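Local atomic coordinates of cyclin-dependent kinase inhibitor 3 (Homo sapiens, PDB entry 1FPZ), a protein that removes phosphate from phosphotyrosine and phosphoserine or phosphothreonine residues of proteins, and dephosphorylates the cell-cycle kinase CDK2 at its activating threonine in a cyclin-dependent manner. Residues L43-P49 and T136-G142; Q73-V77 and E125-C129; G143-L149 and R175-Q181; L156-I162 and L189-R193. The protein carries 1 engineered substitution. All coordinates share one frame. Residues are numbered along the deposited sequence.

Contact 1: L43-P49 and T136-G142. Engineered in segment 136-142: S140 (natural residue Cys). With SO4 (sulfate ion), chain G.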
loop_
_atom_site.group_PDB
_atom_site.type_symbol
_atom_site.label_atom_id
_atom_site.label_comp_id
_atom_site.label_asym_id
_atom_site.label_seq_id
_atom_site.Cartn_x
_atom_site.Cartn_y
_atom_site.Cartn_z
ATOM N N LEU A 43 -9.383 -2.937 -2.458
ATOM C CA LEU A 43 -7.941 -2.954 -2.312
ATOM C C LEU A 43 -7.602 -3.213 -0.855
ATOM O O LEU A 43 -8.119 -2.533 0.036
ATOM C CB LEU A 43 -7.365 -1.607 -2.738
ATOM C CG LEU A 43 -5.848 -1.455 -2.567
ATOM C CD1 LEU A 43 -5.089 -2.516 -3.350
ATOM C CD2 LEU A 43 -5.481 -0.078 -3.055
ATOM N N GLY A 44 -6.734 -4.184 -0.597
ATOM C CA GLY A 44 -6.356 -4.471 0.783
ATOM C C GLY A 44 -5.128 -3.738 1.311
ATOM O O GLY A 44 -4.171 -3.530 0.581
ATOM N N LEU A 45 -5.162 -3.328 2.581
ATOM C CA LEU A 45 -4.043 -2.638 3.237
ATOM C C LEU A 45 -3.775 -3.298 4.587
ATOM O O LEU A 45 -4.690 -3.863 5.207
ATOM C CB LEU A 45 -4.325 -1.154 3.471
ATOM C CG LEU A 45 -4.012 -0.105 2.391
ATOM C CD1 LEU A 45 -5.179 0.025 1.421
ATOM C CD2 LEU A 45 -3.763 1.240 3.048
ATOM N N CYS A 46 -2.523 -3.230 5.046
ATOM C CA CYS A 46 -2.162 -3.849 6.320
ATOM C C CYS A 46 -0.820 -3.377 6.853
ATOM O O CYS A 46 -0.140 -2.564 6.233
ATOM C CB CYS A 46 -2.123 -5.371 6.178
ATOM S SG CYS A 46 -0.717 -6.012 5.223
ATOM N N ALA A 47 -0.466 -3.889 8.027
ATOM C CA ALA A 47 0.809 -3.587 8.670
ATOM C C ALA A 47 1.816 -4.657 8.246
ATOM O O ALA A 47 1.460 -5.640 7.587
ATOM C CB ALA A 47 0.653 -3.606 10.176
ATOM N N LEU A 48 3.068 -4.484 8.648
ATOM C CA LEU A 48 4.122 -5.420 8.279
ATOM C C LEU A 48 3.910 -6.861 8.715
ATOM O O LEU A 48 3.881 -7.186 9.901
ATOM C CB LEU A 48 5.463 -4.907 8.803
ATOM C CG LEU A 48 6.709 -5.708 8.416
ATOM C CD1 LEU A 48 6.710 -6.045 6.931
ATOM C CD2 LEU A 48 7.938 -4.898 8.786
ATOM N N PRO A 49 3.762 -7.758 7.748
ATOM C CA PRO A 49 3.557 -9.172 8.064
ATOM C C PRO A 49 4.839 -9.765 8.671
ATOM O O PRO A 49 5.956 -9.433 8.246
ATOM C CB PRO A 49 3.237 -9.790 6.707
ATOM C CG PRO A 49 2.858 -8.599 5.834
ATOM C CD PRO A 49 3.771 -7.525 6.300
ATOM N N THR A 136 -5.407 -7.993 -4.767
ATOM C CA THR A 136 -4.228 -7.218 -4.403
ATOM C C THR A 136 -4.182 -6.635 -2.981
ATOM O O THR A 136 -5.151 -6.062 -2.490
ATOM C CB THR A 136 -4.066 -6.092 -5.397
ATOM O OG1 THR A 136 -3.987 -6.652 -6.705
ATOM C CG2 THR A 136 -2.823 -5.271 -5.117
ATOM N N LEU A 137 -3.015 -6.739 -2.354
ATOM C CA LEU A 137 -2.780 -6.248 -1.002
ATOM C C LEU A 137 -1.540 -5.322 -0.935
ATOM O O LEU A 137 -0.516 -5.611 -1.574
ATOM C CB LEU A 137 -2.550 -7.444 -0.102
ATOM C CG LEU A 137 -1.584 -7.270 1.048
ATOM C CD1 LEU A 137 -2.266 -6.500 2.155
ATOM C CD2 LEU A 137 -1.111 -8.662 1.516
ATOM N N ILE A 138 -1.616 -4.225 -0.159
ATOM C CA ILE A 138 -0.466 -3.323 -0.040
ATOM C C ILE A 138 -0.134 -3.063 1.424
ATOM O O ILE A 138 -1.014 -3.018 2.265
ATOM C CB ILE A 138 -0.700 -1.971 -0.779
ATOM C CG1 ILE A 138 -1.501 -0.983 0.087
ATOM C CG2 ILE A 138 -1.491 -2.227 -2.053
ATOM C CD1 ILE A 138 -1.899 0.268 -0.642
ATOM N N HIS A 139 1.145 -2.903 1.736
ATOM C CA HIS A 139 1.513 -2.646 3.111
ATOM C C HIS A 139 2.820 -1.901 3.270
ATOM O O HIS A 139 3.708 -1.954 2.427
ATOM C CB HIS A 139 1.602 -3.958 3.893
ATOM C CG HIS A 139 2.965 -4.593 3.874
ATOM N ND1 HIS A 139 4.086 -3.970 4.385
ATOM C CD2 HIS A 139 3.373 -5.813 3.456
ATOM C CE1 HIS A 139 5.123 -4.781 4.288
ATOM N NE2 HIS A 139 4.718 -5.906 3.725
ATOM N N SER A 140 2.913 -1.224 4.396
ATOM C CA SER A 140 4.068 -0.457 4.804
ATOM C C SER A 140 4.537 -1.104 6.112
ATOM O O SER A 140 4.594 -2.325 6.233
ATOM C CB SER A 140 3.637 0.968 5.084
ATOM O OG SER A 140 4.014 1.808 4.033
ATOM N N TYR A 141 4.855 -0.268 7.088
ATOM C CA TYR A 141 5.261 -0.758 8.395
ATOM C C TYR A 141 3.974 -0.909 9.215
ATOM O O TYR A 141 3.647 -2.003 9.680
ATOM C CB TYR A 141 6.215 0.245 9.059
ATOM C CG TYR A 141 6.591 -0.162 10.467
ATOM C CD1 TYR A 141 6.823 0.798 11.451
ATOM C CD2 TYR A 141 6.634 -1.515 10.832
ATOM C CE1 TYR A 141 7.075 0.427 12.776
ATOM C CE2 TYR A 141 6.888 -1.901 12.150
ATOM C CZ TYR A 141 7.101 -0.923 13.117
ATOM O OH TYR A 141 7.285 -1.305 14.426
ATOM N N GLY A 142 3.239 0.190 9.354
ATOM C CA GLY A 142 1.992 0.156 10.097
ATOM C C GLY A 142 0.746 0.368 9.250
ATOM O O GLY A 142 -0.337 0.621 9.783
HETATM S S SO4 G . 3.712 4.497 7.330
HETATM O O1 SO4 G . 4.853 4.805 6.486
HETATM O O2 SO4 G . 3.474 5.690 8.161
HETATM O O3 SO4 G . 3.996 3.272 8.120
HETATM O O4 SO4 G . 2.500 4.326 6.513
#
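Two parallel neighbours in the central sheet of the protein tyrosine phosphatase fold meet here: strand 136-139 runs beside 43-46 and leads straight into the phosphate-binding loop. The pairing G44-L137, L45-I138 and C46-H139 is held by hydrogen bonds from G44 N to T136 O (3.1 Å), from I138 N to G44 O (2.7 Å) and, weakly, from C46 N to I138 O (3.2 Å). I138 and H139 bury the largest areas, 73 Å² each, on opposite faces of the sheet. I138 packs against two leucines of the neighbouring strand, its CG2 3.8 Å from L43 CD1 and its CG1 3.5 Å from L45 CG. On the other face, C46 SG sits 3.4 Å from H139 CB, and P49 lies over the imidazole in a CH-pi contact, its CD 3.5 Å from the ring centroid. H139 ND1 donates to S140 O (2.5 Å), while NE2 makes a weak hydrogen bond to Y96 OH. S140 is an engineered replacement for the cysteine predicted to form the phosphocysteine intermediate; a sulfate lies close by, and G142 N reaches its O3 through a weak 3.4 Å hydrogen bond. Past the strands the two segments are tied once more, L48 N donating to Y141 O at 2.7 Å.

Contact 2: Q73-V77 and E125-C129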
loop_
_atom_site.group_PDB
_atom_site.type_symbol
_atom_site.label_atom_id
_atom_site.label_comp_id
_atom_site.label_asym_id
_atom_site.label_seq_id
_atom_site.Cartn_x
_atom_site.Cartn_y
_atom_site.Cartn_z
ATOM N N GLN A 73 -2.958 -12.416 -4.466
ATOM C CA GLN A 73 -2.187 -12.756 -5.651
ATOM C C GLN A 73 -0.981 -11.848 -5.870
ATOM O O GLN A 73 0.074 -12.290 -6.315
ATOM C CB GLN A 73 -3.084 -12.696 -6.876
ATOM C CG GLN A 73 -4.467 -13.252 -6.638
ATOM C CD GLN A 73 -5.070 -13.781 -7.901
ATOM O OE1 GLN A 73 -4.770 -14.899 -8.311
ATOM N NE2 GLN A 73 -5.908 -12.973 -8.549
ATOM N N ASP A 74 -1.158 -10.573 -5.571
ATOM C CA ASP A 74 -0.098 -9.584 -5.713
ATOM C C ASP A 74 0.017 -8.756 -4.442
ATOM O O ASP A 74 -1.003 -8.324 -3.912
ATOM C CB ASP A 74 -0.414 -8.657 -6.882
ATOM C CG ASP A 74 -0.318 -9.347 -8.225
ATOM O OD1 ASP A 74 -1.096 -10.292 -8.478
ATOM O OD2 ASP A 74 0.534 -8.933 -9.036
ATOM N N ILE A 75 1.248 -8.525 -3.957
ATOM C CA ILE A 75 1.497 -7.712 -2.746
ATOM C C ILE A 75 2.475 -6.552 -3.019
ATOM O O ILE A 75 3.526 -6.781 -3.592
ATOM C CB ILE A 75 2.107 -8.549 -1.606
ATOM C CG1 ILE A 75 1.150 -9.663 -1.205
ATOM C CG2 ILE A 75 2.368 -7.671 -0.381
ATOM C CD1 ILE A 75 1.758 -10.609 -0.240
ATOM N N PHE A 76 2.129 -5.321 -2.624
ATOM C CA PHE A 76 3.011 -4.169 -2.824
ATOM C C PHE A 76 3.615 -3.790 -1.476
ATOM O O PHE A 76 2.898 -3.567 -0.501
ATOM C CB PHE A 76 2.266 -2.949 -3.387
ATOM C CG PHE A 76 1.795 -3.119 -4.815
ATOM C CD1 PHE A 76 0.836 -4.080 -5.149
ATOM C CD2 PHE A 76 2.298 -2.301 -5.816
ATOM C CE1 PHE A 76 0.381 -4.207 -6.475
ATOM C CE2 PHE A 76 1.855 -2.425 -7.140
ATOM C CZ PHE A 76 0.900 -3.370 -7.464
ATOM N N VAL A 77 4.937 -3.697 -1.446
ATOM C CA VAL A 77 5.661 -3.397 -0.222
ATOM C C VAL A 77 6.372 -2.063 -0.297
ATOM O O VAL A 77 7.188 -1.855 -1.202
ATOM C CB VAL A 77 6.697 -4.480 0.054
ATOM C CG1 VAL A 77 7.498 -4.139 1.317
ATOM C CG2 VAL A 77 5.999 -5.827 0.187
ATOM N N GLU A 125 1.082 -0.270 -12.115
ATOM C CA GLU A 125 1.064 -1.685 -11.766
ATOM C C GLU A 125 -0.215 -2.018 -10.983
ATOM O O GLU A 125 -0.745 -3.133 -11.077
ATOM C CB GLU A 125 2.309 -2.075 -10.937
ATOM C CG GLU A 125 3.642 -2.041 -11.700
ATOM C CD GLU A 125 4.820 -2.504 -10.857
ATOM O OE1 GLU A 125 5.926 -2.688 -11.401
ATOM O OE2 GLU A 125 4.655 -2.704 -9.648
ATOM N N LEU A 126 -0.698 -1.057 -10.196
ATOM C CA LEU A 126 -1.912 -1.274 -9.408
ATOM C C LEU A 126 -3.093 -1.397 -10.363
ATOM O O LEU A 126 -3.867 -2.348 -10.290
ATOM C CB LEU A 126 -2.141 -0.110 -8.440
ATOM C CG LEU A 126 -1.291 -0.003 -7.162
ATOM C CD1 LEU A 126 -1.406 1.381 -6.543
ATOM C CD2 LEU A 126 -1.764 -1.067 -6.177
ATOM N N THR A 127 -3.226 -0.425 -11.256
ATOM C CA THR A 127 -4.323 -0.439 -12.203
ATOM C C THR A 127 -4.379 -1.737 -12.974
ATOM O O THR A 127 -5.450 -2.291 -13.181
ATOM C CB THR A 127 -4.215 0.722 -13.158
ATOM O OG1 THR A 127 -4.112 1.939 -12.399
ATOM C CG2 THR A 127 -5.446 0.789 -14.033
ATOM N N THR A 128 -3.220 -2.244 -13.375
ATOM C CA THR A 128 -3.168 -3.491 -14.116
ATOM C C THR A 128 -3.657 -4.661 -13.279
ATOM O O THR A 128 -4.319 -5.557 -13.800
ATOM C CB THR A 128 -1.744 -3.798 -14.576
ATOM O OG1 THR A 128 -1.328 -2.798 -15.516
ATOM C CG2 THR A 128 -1.678 -5.169 -15.212
ATOM N N CYS A 129 -3.304 -4.670 -11.993
ATOM C CA CYS A 129 -3.729 -5.735 -11.097
ATOM C C CYS A 129 -5.250 -5.746 -11.037
ATOM O O CYS A 129 -5.855 -6.800 -11.023
ATOM C CB CYS A 129 -3.179 -5.526 -9.667
ATOM S SG CYS A 129 -1.680 -6.455 -9.177
#
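Strand 74-77 and helix 125-129 run nearly antiparallel, their N-to-C directions 161° apart and their axes 10.6 Å from each other at closest approach. This is helix-on-sheet packing in the alpha/beta phosphatase domain: helix 116-131 lies against one face of the central sheet, and no hydrogen bond joins the two segments. Side chains therefore bridge the gap. D74 and F76 point toward the helix, whereas I75 points away, against Y96 on the far side of the sheet.

F76 has the largest buried area, 95 Å². L126 CD2 sits over its ring in a CH-pi contact, 3.8 Å from the centroid and 13° off the ring normal, and C129 SG approaches the ring edge, 5.3 Å from the centroid, with CE1 of F76 its closest ring atom at 4.1 Å. The leucine and the cysteine thus hold the phenyl group by face and by edge, and H104 stacks on it from outside the two segments.

The acidic groups nearby find their polar partners elsewhere. E125 OE2 passes 3.8 Å from F76 CE2 but accepts hydrogen bonds from H104 and H106. D74 makes a salt bridge to R134 through OD1 and a hydrogen bond to H104 through OD2, the same oxygen that lies 3.3 Å from C129 SG.

Contact 3: G143-L149 and R175-Q181. With SO4 (sulfate ion), chain G.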
loop_
_atom_site.group_PDB
_atom_site.type_symbol
_atom_site.label_atom_id
_atom_site.label_comp_id
_atom_site.label_asym_id
_atom_site.label_seq_id
_atom_site.Cartn_x
_atom_site.Cartn_y
_atom_site.Cartn_z
ATOM N N GLY A 143 0.891 0.264 7.934
ATOM C CA GLY A 143 -0.250 0.461 7.041
ATOM C C GLY A 143 -1.013 1.737 7.364
ATOM O O GLY A 143 -2.253 1.756 7.442
ATOM N N LEU A 144 -0.271 2.823 7.517
ATOM C CA LEU A 144 -0.887 4.071 7.895
ATOM C C LEU A 144 -0.027 5.247 7.508
ATOM O O LEU A 144 0.777 5.711 8.304
ATOM C CB LEU A 144 -1.090 4.047 9.405
ATOM C CG LEU A 144 -1.674 5.277 10.073
ATOM C CD1 LEU A 144 -3.159 5.321 9.794
ATOM C CD2 LEU A 144 -1.417 5.212 11.570
ATOM N N GLY A 145 -0.178 5.728 6.282
ATOM C CA GLY A 145 0.612 6.868 5.874
ATOM C C GLY A 145 1.179 6.646 4.506
ATOM O O GLY A 145 0.696 7.215 3.521
ATOM N N ARG A 146 2.226 5.836 4.438
ATOM C CA ARG A 146 2.812 5.549 3.156
ATOM C C ARG A 146 1.771 4.758 2.369
ATOM O O ARG A 146 1.504 5.078 1.220
ATOM C CB ARG A 146 4.125 4.775 3.344
ATOM C CG ARG A 146 5.295 5.678 3.812
ATOM C CD ARG A 146 6.630 4.930 3.953
ATOM N NE ARG A 146 6.653 4.079 5.136
ATOM C CZ ARG A 146 7.685 3.335 5.505
ATOM N NH1 ARG A 146 8.801 3.335 4.769
ATOM N NH2 ARG A 146 7.604 2.587 6.603
ATOM N N SER A 147 1.155 3.760 2.995
ATOM C CA SER A 147 0.147 2.959 2.300
ATOM C C SER A 147 -1.097 3.747 1.941
ATOM O O SER A 147 -1.638 3.581 0.846
ATOM C CB SER A 147 -0.263 1.745 3.129
ATOM O OG SER A 147 0.766 0.793 3.148
ATOM N N CYS A 148 -1.549 4.614 2.852
ATOM C CA CYS A 148 -2.737 5.417 2.585
ATOM C C CYS A 148 -2.431 6.455 1.540
ATOM O O CYS A 148 -3.304 6.851 0.760
ATOM C CB CYS A 148 -3.210 6.104 3.849
ATOM S SG CYS A 148 -3.463 4.929 5.132
ATOM N N LEU A 149 -1.174 6.894 1.512
ATOM C CA LEU A 149 -0.742 7.882 0.530
ATOM C C LEU A 149 -0.907 7.292 -0.875
ATOM O O LEU A 149 -1.485 7.925 -1.763
ATOM C CB LEU A 149 0.726 8.256 0.776
ATOM C CG LEU A 149 1.427 9.269 -0.118
ATOM C CD1 LEU A 149 1.118 10.669 0.343
ATOM C CD2 LEU A 149 2.917 9.038 -0.040
ATOM N N ARG A 175 -8.606 3.780 7.747
ATOM C CA ARG A 175 -7.477 3.602 8.668
ATOM C C ARG A 175 -7.474 4.401 9.978
ATOM O O ARG A 175 -6.661 4.120 10.864
ATOM C CB ARG A 175 -6.167 3.924 7.931
ATOM C CG ARG A 175 -5.998 3.251 6.587
ATOM C CD ARG A 175 -6.009 1.781 6.767
ATOM N NE ARG A 175 -5.090 1.410 7.825
ATOM C CZ ARG A 175 -5.169 0.269 8.486
ATOM N NH1 ARG A 175 -6.128 -0.592 8.182
ATOM N NH2 ARG A 175 -4.303 0.001 9.448
ATOM N N GLY A 176 -8.343 5.403 10.091
ATOM C CA GLY A 176 -8.374 6.222 11.294
ATOM C C GLY A 176 -7.912 7.646 11.012
ATOM O O GLY A 176 -7.522 7.959 9.886
ATOM N N SER A 177 -7.950 8.519 12.014
ATOM C CA SER A 177 -7.523 9.896 11.790
ATOM C C SER A 177 -6.036 9.976 11.442
ATOM O O SER A 177 -5.587 10.981 10.892
ATOM C CB SER A 177 -7.839 10.778 13.009
ATOM O OG SER A 177 -7.236 10.289 14.197
ATOM N N GLY A 178 -5.286 8.911 11.735
ATOM C CA GLY A 178 -3.861 8.895 11.440
ATOM C C GLY A 178 -3.522 8.362 10.062
ATOM O O GLY A 178 -2.365 8.049 9.794
ATOM N N ALA A 179 -4.525 8.265 9.191
ATOM C CA ALA A 179 -4.364 7.767 7.819
ATOM C C ALA A 179 -3.114 8.312 7.135
ATOM O O ALA A 179 -2.245 7.555 6.680
ATOM C CB ALA A 179 -5.597 8.128 6.993
ATOM N N ILE A 180 -3.052 9.632 7.021
ATOM C CA ILE A 180 -1.891 10.277 6.432
ATOM C C ILE A 180 -1.046 10.711 7.634
ATOM O O ILE A 180 -1.576 11.263 8.608
ATOM C CB ILE A 180 -2.271 11.506 5.584
ATOM C CG1 ILE A 180 -3.238 11.105 4.464
ATOM C CG2 ILE A 180 -1.013 12.122 4.988
ATOM C CD1 ILE A 180 -2.617 10.274 3.368
ATOM N N GLN A 181 0.258 10.447 7.556
ATOM C CA GLN A 181 1.199 10.735 8.638
ATOM C C GLN A 181 1.765 12.136 8.771
ATOM O O GLN A 181 1.567 12.779 9.788
ATOM C CB GLN A 181 2.388 9.764 8.582
ATOM C CG GLN A 181 2.101 8.319 8.978
ATOM C CD GLN A 181 1.609 8.167 10.410
ATOM O OE1 GLN A 181 1.870 7.155 11.061
ATOM N NE2 GLN A 181 0.882 9.162 10.899
HETATM S S SO4 G . 3.712 4.497 7.330
HETATM O O1 SO4 G . 4.853 4.805 6.486
HETATM O O2 SO4 G . 3.474 5.690 8.161
HETATM O O3 SO4 G . 3.996 3.272 8.120
HETATM O O4 SO4 G . 2.500 4.326 6.513
#
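The second half of the phosphate-binding P-loop, 143-146, and the start of the helix that follows it rest here on 175-181, the end of helix 164-175 and the loop after it. A sulfate occupies the pocket: R146 N donates to its O4 (2.6 Å) and R146 NE to its O1 (a very short 2.4 Å), although the placement of both oxygens is less certain. E83 forms a salt bridge with the same arginine. R175, at the end of helix 164-175, gives a weak hydrogen bond from NE to G143 O (2.9 Å). L144 buries 96 Å², with CD1 3.8 Å from R175 CB, and deeper in, C148 SG lies 3.4 Å from R175 CG while C148 CB meets I180 CD1 at 4.2 Å. G145, the N-cap residue, passes so near Q181 that a beta carbon would clash with Q181 CG, and its phi of 135° also suits glycine. Its carbonyl accepts from L149 N (2.8 Å). A loop wrapped around an oxyanion, with backbone NH groups, an arginine and a helix N terminus facing it, is the signature of the cysteine-dependent phosphatases.

Contact 4: L156-I162 and L189-R193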
loop_
_atom_site.group_PDB
_atom_site.type_symbol
_atom_site.label_atom_id
_atom_site.label_comp_id
_atom_site.label_asym_id
_atom_site.label_seq_id
_atom_site.Cartn_x
_atom_site.Cartn_y
_atom_site.Cartn_z
ATOM N N LEU A 156 -7.238 9.396 -6.749
ATOM C CA LEU A 156 -7.097 10.581 -7.599
ATOM C C LEU A 156 -6.726 10.126 -8.999
ATOM O O LEU A 156 -7.168 10.689 -10.005
ATOM C CB LEU A 156 -5.985 11.487 -7.091
ATOM C CG LEU A 156 -6.160 12.410 -5.892
ATOM C CD1 LEU A 156 -7.397 12.095 -5.072
ATOM C CD2 LEU A 156 -4.921 12.281 -5.067
ATOM N N TYR A 157 -5.896 9.095 -9.048
ATOM C CA TYR A 157 -5.417 8.551 -10.301
ATOM C C TYR A 157 -6.550 8.016 -11.160
ATOM O O TYR A 157 -6.647 8.363 -12.335
ATOM C CB TYR A 157 -4.388 7.454 -10.005
ATOM C CG TYR A 157 -3.650 6.947 -11.220
ATOM C CD1 TYR A 157 -2.637 7.704 -11.823
ATOM C CD2 TYR A 157 -3.978 5.713 -11.775
ATOM C CE1 TYR A 157 -1.972 7.231 -12.964
ATOM C CE2 TYR A 157 -3.333 5.231 -12.888
ATOM C CZ TYR A 157 -2.329 5.985 -13.484
ATOM O OH TYR A 157 -1.680 5.449 -14.567
ATOM N N LEU A 158 -7.418 7.190 -10.580
ATOM C CA LEU A 158 -8.527 6.622 -11.350
ATOM C C LEU A 158 -9.764 7.519 -11.469
ATOM O O LEU A 158 -10.717 7.158 -12.142
ATOM C CB LEU A 158 -8.938 5.259 -10.780
ATOM C CG LEU A 158 -7.937 4.109 -10.885
ATOM C CD1 LEU A 158 -8.343 2.989 -9.954
ATOM C CD2 LEU A 158 -7.864 3.605 -12.320
ATOM N N SER A 159 -9.767 8.670 -10.805
ATOM C CA SER A 159 -10.909 9.586 -10.906
ATOM C C SER A 159 -10.460 11.028 -11.098
ATOM O O SER A 159 -9.524 11.496 -10.458
ATOM C CB SER A 159 -11.798 9.523 -9.668
ATOM O OG SER A 159 -12.848 10.464 -9.792
ATOM N N ASP A 160 -11.142 11.747 -11.968
ATOM C CA ASP A 160 -10.758 13.115 -12.205
ATOM C C ASP A 160 -11.716 14.058 -11.500
ATOM O O ASP A 160 -11.572 15.278 -11.570
ATOM C CB ASP A 160 -10.706 13.348 -13.713
ATOM C CG ASP A 160 -9.682 12.436 -14.394
ATOM O OD1 ASP A 160 -9.879 12.086 -15.585
ATOM O OD2 ASP A 160 -8.677 12.072 -13.727
ATOM N N THR A 161 -12.662 13.479 -10.768
ATOM C CA THR A 161 -13.661 14.265 -10.058
ATOM C C THR A 161 -13.448 14.327 -8.544
ATOM O O THR A 161 -13.909 15.262 -7.882
ATOM C CB THR A 161 -15.073 13.702 -10.334
ATOM O OG1 THR A 161 -15.272 12.513 -9.563
ATOM C CG2 THR A 161 -15.224 13.343 -11.810
ATOM N N ILE A 162 -12.753 13.337 -7.995
ATOM C CA ILE A 162 -12.525 13.298 -6.557
ATOM C C ILE A 162 -11.416 14.260 -6.135
ATOM O O ILE A 162 -10.385 14.378 -6.806
ATOM C CB ILE A 162 -12.178 11.863 -6.090
ATOM C CG1 ILE A 162 -12.234 11.781 -4.567
ATOM C CG2 ILE A 162 -10.793 11.475 -6.579
ATOM C CD1 ILE A 162 -12.114 10.360 -4.035
ATOM N N LEU A 189 -0.317 14.841 -1.812
ATOM C CA LEU A 189 -1.679 14.585 -2.296
ATOM C C LEU A 189 -2.228 15.822 -2.991
ATOM O O LEU A 189 -2.792 15.735 -4.078
ATOM C CB LEU A 189 -2.616 14.201 -1.147
ATOM C CG LEU A 189 -2.979 12.727 -0.935
ATOM C CD1 LEU A 189 -3.086 11.993 -2.275
ATOM C CD2 LEU A 189 -1.928 12.088 -0.074
ATOM N N HIS A 190 -2.084 16.974 -2.345
ATOM C CA HIS A 190 -2.530 18.216 -2.948
ATOM C C HIS A 190 -1.409 18.538 -3.918
ATOM O O HIS A 190 -0.288 18.792 -3.495
ATOM C CB HIS A 190 -2.658 19.325 -1.892
ATOM C CG HIS A 190 -3.823 19.153 -0.965
ATOM N ND1 HIS A 190 -3.893 18.143 -0.029
ATOM C CD2 HIS A 190 -4.969 19.861 -0.834
ATOM C CE1 HIS A 190 -5.031 18.237 0.637
ATOM N NE2 HIS A 190 -5.703 19.271 0.166
ATOM N N GLU A 191 -1.709 18.483 -5.213
ATOM C CA GLU A 191 -0.747 18.756 -6.298
ATOM C C GLU A 191 -0.196 17.495 -6.956
ATOM O O GLU A 191 0.568 17.594 -7.913
ATOM C CB GLU A 191 0.451 19.624 -5.838
ATOM C CG GLU A 191 1.730 18.842 -5.449
ATOM C CD GLU A 191 3.018 19.675 -5.555
ATOM O OE1 GLU A 191 4.101 19.154 -5.203
ATOM O OE2 GLU A 191 2.958 20.840 -5.999
ATOM N N PHE A 192 -0.563 16.319 -6.446
ATOM C CA PHE A 192 -0.092 15.075 -7.048
ATOM C C PHE A 192 -0.550 15.032 -8.504
ATOM O O PHE A 192 0.133 14.479 -9.365
ATOM C CB PHE A 192 -0.624 13.849 -6.278
ATOM C CG PHE A 192 -0.759 12.605 -7.129
ATOM C CD1 PHE A 192 -1.876 12.422 -7.940
ATOM C CD2 PHE A 192 0.246 11.647 -7.154
ATOM C CE1 PHE A 192 -1.990 11.314 -8.762
ATOM C CE2 PHE A 192 0.138 10.530 -7.978
ATOM C CZ PHE A 192 -0.982 10.367 -8.783
ATOM N N ARG A 193 -1.718 15.616 -8.761
ATOM C CA ARG A 193 -2.287 15.672 -10.103
ATOM C C ARG A 193 -1.449 16.577 -10.995
ATOM O O ARG A 193 -1.216 16.284 -12.170
ATOM C CB ARG A 193 -3.718 16.214 -10.047
ATOM C CG ARG A 193 -4.784 15.209 -9.695
ATOM C CD ARG A 193 -5.609 14.845 -10.930
ATOM N NE ARG A 193 -6.780 14.039 -10.593
ATOM C CZ ARG A 193 -7.700 14.393 -9.701
ATOM N NH1 ARG A 193 -7.590 15.543 -9.049
ATOM N NH2 ARG A 193 -8.728 13.596 -9.456
#
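One arginine supplies every hydrogen bond between these segments. R193 sends its guanidinium into the turn that follows helix 146-158, where NH2 donates to S159 O at a very short 2.5 Å and to I162 O at 3.2 Å. Weaker bonds run from NE and NH2 to L156 O, at 3.4 and 3.3 Å. R193 NH2 thus gathers backbone carbonyls of the last turn of the helix (L156) and of the loop that leads to helix 164-175 (S159, I162); L156 O also takes a weak bond from S159 N (3.4 Å). The carboxylate of D160 is near but beyond salt-bridge range, OD2 lying 4.2 Å from R193 NE. Within the turn, S159 OG accepts from T161 N (3.2 Å), an ST turn, from T161 OG1 (3.2 Å) and weakly from I162 N (3.4 Å).

Apolar contacts lie beside this polar cluster. L156 CD2 touches L189 CD1 at 3.4 Å and F192 CD1 at 4.2 Å, and Y157 CD1 comes within 4.4 Å of F192 CZ. The contact thus fastens the end of helix 146-158 to the junction between helices 183-189 and 192-197, with A167 of helix 164-175 against L156 and helix 116-131 against Y157 and F192.

From the N terminus, contact 1 opens first, at 43-49, and closes at 136-142, bringing together segments whose nearest ends are 87 residues apart. Contact 2 opens and closes within that span; strands 74-77 and 136-139 are sheet neighbours, with a probable hydrogen bond between L137 O and F76 N (2.9 Å). The chain then leaves contact 1 for contact 3, where S140 OG lies 3.0 Å from R146 CB and the same sulfate touches both. Contacts 3 and 4 cross: they open at 143-149 and 156-162 and close in the same order at 175-181 and 189-193. Both use helix 146-158, and L149 CD1 packs on L189 CD2 (3.4 Å). T127 of contact 2 touches Y157 of contact 4, linking helices 116-131 and 146-158.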